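Molybdate-binding protein MolA (Haemophilus influenzae, PDB 3PSA) binds molybdate and tungstate in the periplasm, but not sulfate or phosphate, and delivers molybdate to the MolBC importer for low-affinity uptake. Local coordinates at residues 25-30 against 278-283; 48-53 against 242-247. All coordinates share one frame; numbering follows the deposited sequence.

How the contacts relate
Contacts 1 and 2 lie side by side in the cleft between two lobes, each built on a parallel four-stranded sheet; their centres are about 13 Å apart. Along the chain they are nested, in the order 25-30, 48-53, 242-247, 278-283. The first two segments follow strands 21-24 and 41-44 of one sheet, the last two follow strands 237-240 and 268-270 of the other, so both contacts bridge the lobes. They touch directly, with Trp278 of contact 1 against Arg243 and Gln51 of contact 2, and His26 against Gln51 and Leu52. Both also hold the same tungstate, so the anion is bound by residues from both lobes.

Contact 1. Residues 25-30 against 278-283; sequences QHQTLN and WGYPMP. With WO4 (tungstate(VI)ion), chain B.
His26 and Gln27, at the start of helix 26-34, pack against Trp278, Tyr280 and Met282 beside a bound tungstate, to which both segments donate hydrogen bonds. From the helix, His26 NE2 donates almost straight (169°) to tungstate O2 at 2.7 Å, the oxygen lying in the plane of the imidazole. From the loop, the backbone N of Gly279 gives a similarly straight bond to O3 at 3.1 Å. O4 takes two donors, the backbone N of Tyr280 at 3.0 Å and, more weakly, Gln27 NE2 at 2.8 Å.

Flat groups are interleaved around the anion. The Gln27 chain, turned about its CB-CG bond (chi2 92°), carries its amide over one face of the Tyr280 ring, with the planes 42° apart and NE2 coming within 3.3 Å of Tyr280 CD2. The other end of that amide, OE1, stands over the centre of the His26 ring, so the two side chains of the helix that bind the anion are packed on each other. His26 CD2 reaches Trp278 CZ3 at 3.7 Å, the rings lying oblique to one another, while tungstate O2 sits over one face of the indole.

Met282 crosses Gln27 at about a right angle; its sulfur rests near Gln27 CG, and its methyl CE is close to the carbonyl oxygen of Gln27. Asn30 ND2 makes a weak hydrogen bond to Met282 SD at 3.5 Å, though Asn30 is held more firmly by Tyr56, Tyr319 and Glu284. The Tyr280 hydroxyl is anchored on Asn92.

With Tyr196 and Arg243 completing the shell, this is the buried oxyanion pocket of MolA, the molybdate site between the lobes of a Fe/B12-type periplasmic binding protein, here filled by tungstate.

Contact 2. Residues 48-53 against 242-247; sequences WKKQLG and DRYPDV. With WO4 (tungstate(VI)ion), chain B.
Arg243 NH1 is held from two directions: it donates to the backbone O of Gln51 at 2.9 Å and to tungstate O2 at 3.1 Å. The bond to Gln51 arrives on a lone pair of the carbonyl, with a C=O...N angle of 134°, and the oxygen lies close to the guanidinium plane. The edge between NH1 and NH2 faces the anion: NH2 reaches O2 and, at 3.0 Å, O3, and is also bonded to the side chain of Gln241. With CG set between the backbone N and the carbonyl carbon (chi1 62°) and the rest of the chain extended, Arg243 runs straight from the loop to the anion, where its positive charge probably helps to balance the negative charge of the tungstate. The side-chain amide of Gln51 stands perpendicular to the guanidinium.

Nearer the surface, Lys50 and Tyr244 cross at about a right angle. A bend at the last torsion of the lysine (chi4 -55°) turns its amino group to the hydroxyl, and NZ donates to Tyr244 OH at 3.0 Å. The face of the Tyr244 ring covers Arg243 CG. A water joins the two backbones, donating to Lys50 O at 2.8 Å and to Arg243 O at 2.7 Å.

At the end of the short helix, Gly53 leaves helical geometry with a positive phi. Lacking a side chain, it lets Arg243 CB come to 3.7 Å from its CA.

Helix 48-52 thus lies between the lobes: Leu52 packs on His26 and Leu29 of helix 26-34, while Arg243, stacked by cation-pi interaction with Trp278, reaches in from the loop that leads from strand 237-240 to helix 247-252. Beyond it, Asp242 and Pro245 rest against Leu270 of strand 268-270.

Contact 1. Residues 25-30 against 278-283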
loop_
_atom_site.group_PDB
_atom_site.type_symbol
_atom_site.label_atom_id
_atom_site.label_comp_id
_atom_site.label_asym_id
_atom_site.label_seq_id
_atom_site.Cartn_x
_atom_site.Cartn_y
_atom_site.Cartn_z
ATOM N N GLN A 25 9.018 -2.334 7.240
ATOM C CA GLN A 25 8.225 -1.755 6.158
ATOM C C GLN A 25 6.793 -2.066 6.468
ATOM O O GLN A 25 6.454 -3.233 6.787
ATOM C CB GLN A 25 8.540 -2.410 4.819
ATOM C CG GLN A 25 7.811 -1.751 3.639
ATOM C CD GLN A 25 7.720 -2.641 2.416
ATOM O OE1 GLN A 25 8.221 -2.294 1.328
ATOM N NE2 GLN A 25 7.072 -3.773 2.566
ATOM N N HIS A 26 5.941 -1.033 6.389
ATOM C CA HIS A 26 4.557 -1.187 6.747
ATOM C C HIS A 26 3.753 -2.065 5.767
ATOM O O HIS A 26 2.831 -2.787 6.193
ATOM C CB HIS A 26 3.890 0.198 6.945
ATOM C CG HIS A 26 4.098 1.154 5.800
ATOM N ND1 HIS A 26 5.330 1.682 5.482
ATOM C CD2 HIS A 26 3.224 1.748 4.955
ATOM C CE1 HIS A 26 5.229 2.506 4.458
ATOM N NE2 HIS A 26 3.955 2.566 4.114
ATOM N N GLN A 27 4.100 -2.051 4.485
ATOM C CA GLN A 27 3.399 -2.881 3.524
ATOM C C GLN A 27 3.647 -4.358 3.799
ATOM O O GLN A 27 2.714 -5.121 3.841
ATOM C CB GLN A 27 3.815 -2.578 2.090
ATOM C CG GLN A 27 3.384 -1.196 1.630
ATOM C CD GLN A 27 4.441 -0.106 1.851
ATOM O OE1 GLN A 27 5.455 -0.324 2.546
ATOM N NE2 GLN A 27 4.218 1.091 1.230
ATOM N N THR A 28 4.901 -4.741 4.047
ATOM C CA THR A 28 5.204 -6.129 4.382
ATOM C C THR A 28 4.516 -6.470 5.706
ATOM O O THR A 28 3.965 -7.589 5.890
ATOM C CB THR A 28 6.710 -6.403 4.456
ATOM O OG1 THR A 28 7.271 -6.255 3.146
ATOM C CG2 THR A 28 6.983 -7.800 4.964
ATOM N N LEU A 29 4.533 -5.535 6.651
ATOM C CA LEU A 29 3.876 -5.775 7.937
ATOM C C LEU A 29 2.393 -6.127 7.778
ATOM O O LEU A 29 1.903 -7.115 8.362
ATOM C CB LEU A 29 4.045 -4.576 8.879
ATOM C CG LEU A 29 3.501 -4.834 10.288
ATOM C CD1 LEU A 29 4.001 -6.165 10.852
ATOM C CD2 LEU A 29 3.876 -3.663 11.225
ATOM N N ASN A 30 1.699 -5.365 6.933
ATOM C CA ASN A 30 0.297 -5.598 6.689
ATOM C C ASN A 30 0.040 -6.948 5.988
ATOM O O ASN A 30 -0.911 -7.645 6.344
ATOM C CB ASN A 30 -0.255 -4.405 5.911
ATOM C CG ASN A 30 -1.740 -4.506 5.611
ATOM O OD1 ASN A 30 -2.555 -4.882 6.461
ATOM N ND2 ASN A 30 -2.108 -4.124 4.376
ATOM N N TRP A 278 -2.408 3.910 -2.120
ATOM C CA TRP A 278 -1.057 4.090 -1.701
ATOM C C TRP A 278 -0.128 4.031 -2.895
ATOM O O TRP A 278 -0.463 3.551 -4.020
ATOM C CB TRP A 278 -0.703 3.005 -0.669
ATOM C CG TRP A 278 -1.284 3.190 0.753
ATOM C CD1 TRP A 278 -2.207 4.125 1.196
ATOM C CD2 TRP A 278 -0.963 2.376 1.887
ATOM N NE1 TRP A 278 -2.448 3.941 2.535
ATOM C CE2 TRP A 278 -1.694 2.883 2.987
ATOM C CE3 TRP A 278 -0.091 1.303 2.091
ATOM C CZ2 TRP A 278 -1.599 2.320 4.262
ATOM C CZ3 TRP A 278 0.004 0.736 3.329
ATOM C CH2 TRP A 278 -0.740 1.239 4.420
ATOM N N GLY A 279 1.089 4.455 -2.623
ATOM C CA GLY A 279 2.168 4.346 -3.603
ATOM C C GLY A 279 2.430 2.906 -3.998
ATOM O O GLY A 279 2.753 2.619 -5.160
ATOM N N TYR A 280 2.245 2.023 -3.013
ATOM C CA TYR A 280 2.362 0.576 -3.177
ATOM C C TYR A 280 1.024 -0.157 -3.145
ATOM O O TYR A 280 0.080 0.203 -2.365
ATOM C CB TYR A 280 3.235 0.017 -2.050
ATOM C CG TYR A 280 4.709 0.394 -2.067
ATOM C CD1 TYR A 280 5.706 -0.586 -2.227
ATOM C CD2 TYR A 280 5.108 1.724 -1.877
ATOM C CE1 TYR A 280 7.065 -0.227 -2.174
ATOM C CE2 TYR A 280 6.455 2.085 -1.822
ATOM C CZ TYR A 280 7.418 1.126 -1.998
ATOM O OH TYR A 280 8.747 1.508 -1.928
ATOM N N PRO A 281 0.936 -1.232 -3.956
ATOM C CA PRO A 281 -0.282 -2.037 -3.978
ATOM C C PRO A 281 -0.460 -2.947 -2.725
ATOM O O PRO A 281 0.513 -3.550 -2.243
ATOM C CB PRO A 281 -0.118 -2.874 -5.238
ATOM C CG PRO A 281 1.346 -3.049 -5.412
ATOM C CD PRO A 281 1.975 -1.791 -4.864
ATOM N N MET A 282 -1.699 -3.069 -2.229
ATOM C CA MET A 282 -1.966 -3.925 -1.074
ATOM C C MET A 282 -3.185 -4.773 -1.455
ATOM O O MET A 282 -4.059 -4.325 -2.263
ATOM C CB MET A 282 -2.225 -3.112 0.238
ATOM C CG MET A 282 -1.160 -2.096 0.696
ATOM S SD MET A 282 -0.033 -2.829 1.927
ATOM C CE MET A 282 0.462 -4.291 1.095
ATOM N N PRO A 283 -3.223 -6.036 -0.981
ATOM C CA PRO A 283 -4.245 -6.928 -1.518
ATOM C C PRO A 283 -5.678 -6.446 -1.246
ATOM O O PRO A 283 -6.539 -6.554 -2.101
ATOM C CB PRO A 283 -3.979 -8.277 -0.816
ATOM C CG PRO A 283 -3.123 -7.951 0.326
ATOM C CD PRO A 283 -2.377 -6.691 0.035
HETATM W W WO4 B . 3.238 4.509 0.565
HETATM O O1 WO4 B . 5.150 4.548 0.592
HETATM O O2 WO4 B . 2.827 4.267 2.326
HETATM O O3 WO4 B . 1.921 5.743 0.051
HETATM O O4 WO4 B . 2.808 3.002 -0.267
#

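Contact 2. Residues 48-53 against 242-247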
loop_
_atom_site.group_PDB
_atom_site.type_symbol
_atom_site.label_atom_id
_atom_site.label_comp_id
_atom_site.label_asym_id
_atom_site.label_seq_id
_atom_site.Cartn_x
_atom_site.Cartn_y
_atom_site.Cartn_z
ATOM N N TRP A 48 5.182 2.779 12.618
ATOM C CA TRP A 48 4.100 1.946 12.148
ATOM C C TRP A 48 2.705 2.543 12.354
ATOM O O TRP A 48 1.807 2.340 11.517
ATOM C CB TRP A 48 4.224 0.544 12.745
ATOM C CG TRP A 48 3.951 0.399 14.214
ATOM C CD1 TRP A 48 4.877 0.443 15.232
ATOM C CD2 TRP A 48 2.687 0.136 14.831
ATOM N NE1 TRP A 48 4.255 0.224 16.445
ATOM C CE2 TRP A 48 2.914 0.050 16.234
ATOM C CE3 TRP A 48 1.379 -0.020 14.341
ATOM C CZ2 TRP A 48 1.886 -0.197 17.155
ATOM C CZ3 TRP A 48 0.329 -0.283 15.266
ATOM C CH2 TRP A 48 0.597 -0.354 16.661
ATOM N N LYS A 49 2.524 3.303 13.434
ATOM C CA LYS A 49 1.206 3.880 13.750
ATOM C C LYS A 49 0.863 4.959 12.757
ATOM O O LYS A 49 -0.311 5.072 12.379
ATOM C CB LYS A 49 1.170 4.457 15.165
ATOM C CG LYS A 49 0.945 3.383 16.208
ATOM C CD LYS A 49 0.835 3.975 17.624
ATOM C CE LYS A 49 1.111 2.906 18.674
ATOM N NZ LYS A 49 1.023 3.396 20.126
ATOM N N LYS A 50 1.864 5.772 12.395
ATOM C CA LYS A 50 1.711 6.790 11.336
ATOM C C LYS A 50 1.427 6.172 9.966
ATOM O O LYS A 50 0.513 6.621 9.262
ATOM C CB LYS A 50 2.912 7.742 11.219
ATOM C CG LYS A 50 2.645 8.848 10.200
ATOM C CD LYS A 50 3.361 10.165 10.451
ATOM C CE LYS A 50 3.235 11.077 9.265
ATOM N NZ LYS A 50 3.708 10.481 7.995
ATOM N N GLN A 51 2.205 5.147 9.607
ATOM C CA GLN A 51 2.152 4.551 8.268
ATOM C C GLN A 51 0.914 3.672 8.049
ATOM O O GLN A 51 0.410 3.592 6.914
ATOM C CB GLN A 51 3.448 3.806 7.922
ATOM C CG GLN A 51 4.677 4.723 7.794
ATOM C CD GLN A 51 4.542 5.793 6.722
ATOM O OE1 GLN A 51 3.872 5.600 5.719
ATOM N NE2 GLN A 51 5.192 6.934 6.936
ATOM N N LEU A 52 0.427 3.035 9.126
ATOM C CA LEU A 52 -0.759 2.158 9.056
ATOM C C LEU A 52 -2.059 2.798 9.556
ATOM O O LEU A 52 -3.138 2.248 9.343
ATOM C CB LEU A 52 -0.527 0.823 9.771
ATOM C CG LEU A 52 0.561 -0.098 9.192
ATOM C CD1 LEU A 52 0.826 -1.285 10.153
ATOM C CD2 LEU A 52 0.188 -0.607 7.779
ATOM N N GLY A 53 -1.924 3.919 10.243
ATOM C CA GLY A 53 -3.037 4.677 10.770
ATOM C C GLY A 53 -3.389 4.261 12.186
ATOM O O GLY A 53 -3.154 3.104 12.581
ATOM N N ASP A 242 -7.338 6.929 4.541
ATOM C CA ASP A 242 -7.914 6.752 5.877
ATOM C C ASP A 242 -6.918 7.034 6.991
ATOM O O ASP A 242 -7.335 7.438 8.101
ATOM C CB ASP A 242 -8.420 5.328 6.040
ATOM C CG ASP A 242 -9.257 5.172 7.290
ATOM O OD1 ASP A 242 -10.163 6.024 7.528
ATOM O OD2 ASP A 242 -8.960 4.231 8.033
ATOM N N ARG A 243 -5.619 6.805 6.733
ATOM C CA ARG A 243 -4.599 6.973 7.792
ATOM C C ARG A 243 -4.351 8.439 8.093
ATOM O O ARG A 243 -3.779 8.732 9.146
ATOM C CB ARG A 243 -3.276 6.292 7.441
ATOM C CG ARG A 243 -2.637 6.841 6.215
ATOM C CD ARG A 243 -1.460 6.013 5.776
ATOM N NE ARG A 243 -1.070 6.380 4.416
ATOM C CZ ARG A 243 -0.009 5.877 3.807
ATOM N NH1 ARG A 243 0.772 5.025 4.464
ATOM N NH2 ARG A 243 0.289 6.236 2.560
ATOM N N TYR A 244 -4.781 9.332 7.184
ATOM C CA TYR A 244 -4.627 10.786 7.345
ATOM C C TYR A 244 -5.931 11.588 7.441
ATOM O O TYR A 244 -6.117 12.547 6.678
ATOM C CB TYR A 244 -3.727 11.351 6.235
ATOM C CG TYR A 244 -2.326 10.767 6.276
ATOM C CD1 TYR A 244 -1.584 10.758 7.465
ATOM C CD2 TYR A 244 -1.746 10.204 5.132
ATOM C CE1 TYR A 244 -0.282 10.213 7.504
ATOM C CE2 TYR A 244 -0.445 9.660 5.166
ATOM C CZ TYR A 244 0.275 9.670 6.355
ATOM O OH TYR A 244 1.557 9.134 6.391
ATOM N N PRO A 245 -6.801 11.258 8.423
ATOM C CA PRO A 245 -8.167 11.804 8.406
ATOM C C PRO A 245 -8.228 13.339 8.640
ATOM O O PRO A 245 -9.158 13.972 8.143
ATOM C CB PRO A 245 -8.869 11.031 9.537
ATOM C CG PRO A 245 -7.767 10.792 10.536
ATOM C CD PRO A 245 -6.520 10.548 9.683
ATOM N N ASP A 246 -7.241 13.930 9.321
ATOM C CA ASP A 246 -7.255 15.395 9.582
ATOM C C ASP A 246 -7.263 16.212 8.290
ATOM O O ASP A 246 -7.663 17.387 8.289
ATOM C CB ASP A 246 -6.034 15.891 10.395
ATOM C CG ASP A 246 -5.924 15.287 11.788
ATOM O OD1 ASP A 246 -6.922 14.787 12.345
ATOM O OD2 ASP A 246 -4.789 15.335 12.321
ATOM N N VAL A 247 -6.796 15.605 7.200
ATOM C CA VAL A 247 -6.662 16.296 5.915
ATOM C C VAL A 247 -8.038 16.719 5.357
ATOM O O VAL A 247 -8.168 17.781 4.725
ATOM C CB VAL A 247 -5.855 15.450 4.874
ATOM C CG1 VAL A 247 -6.015 16.004 3.464
ATOM C CG2 VAL A 247 -4.365 15.321 5.272
HETATM W W WO4 B . 3.238 4.509 0.565
HETATM O O1 WO4 B . 5.150 4.548 0.592
HETATM O O2 WO4 B . 2.827 4.267 2.326
HETATM O O3 WO4 B . 1.921 5.743 0.051
HETATM O O4 WO4 B . 2.808 3.002 -0.267
HETATM O O HOH W 1 -1.299 8.479 10.185
#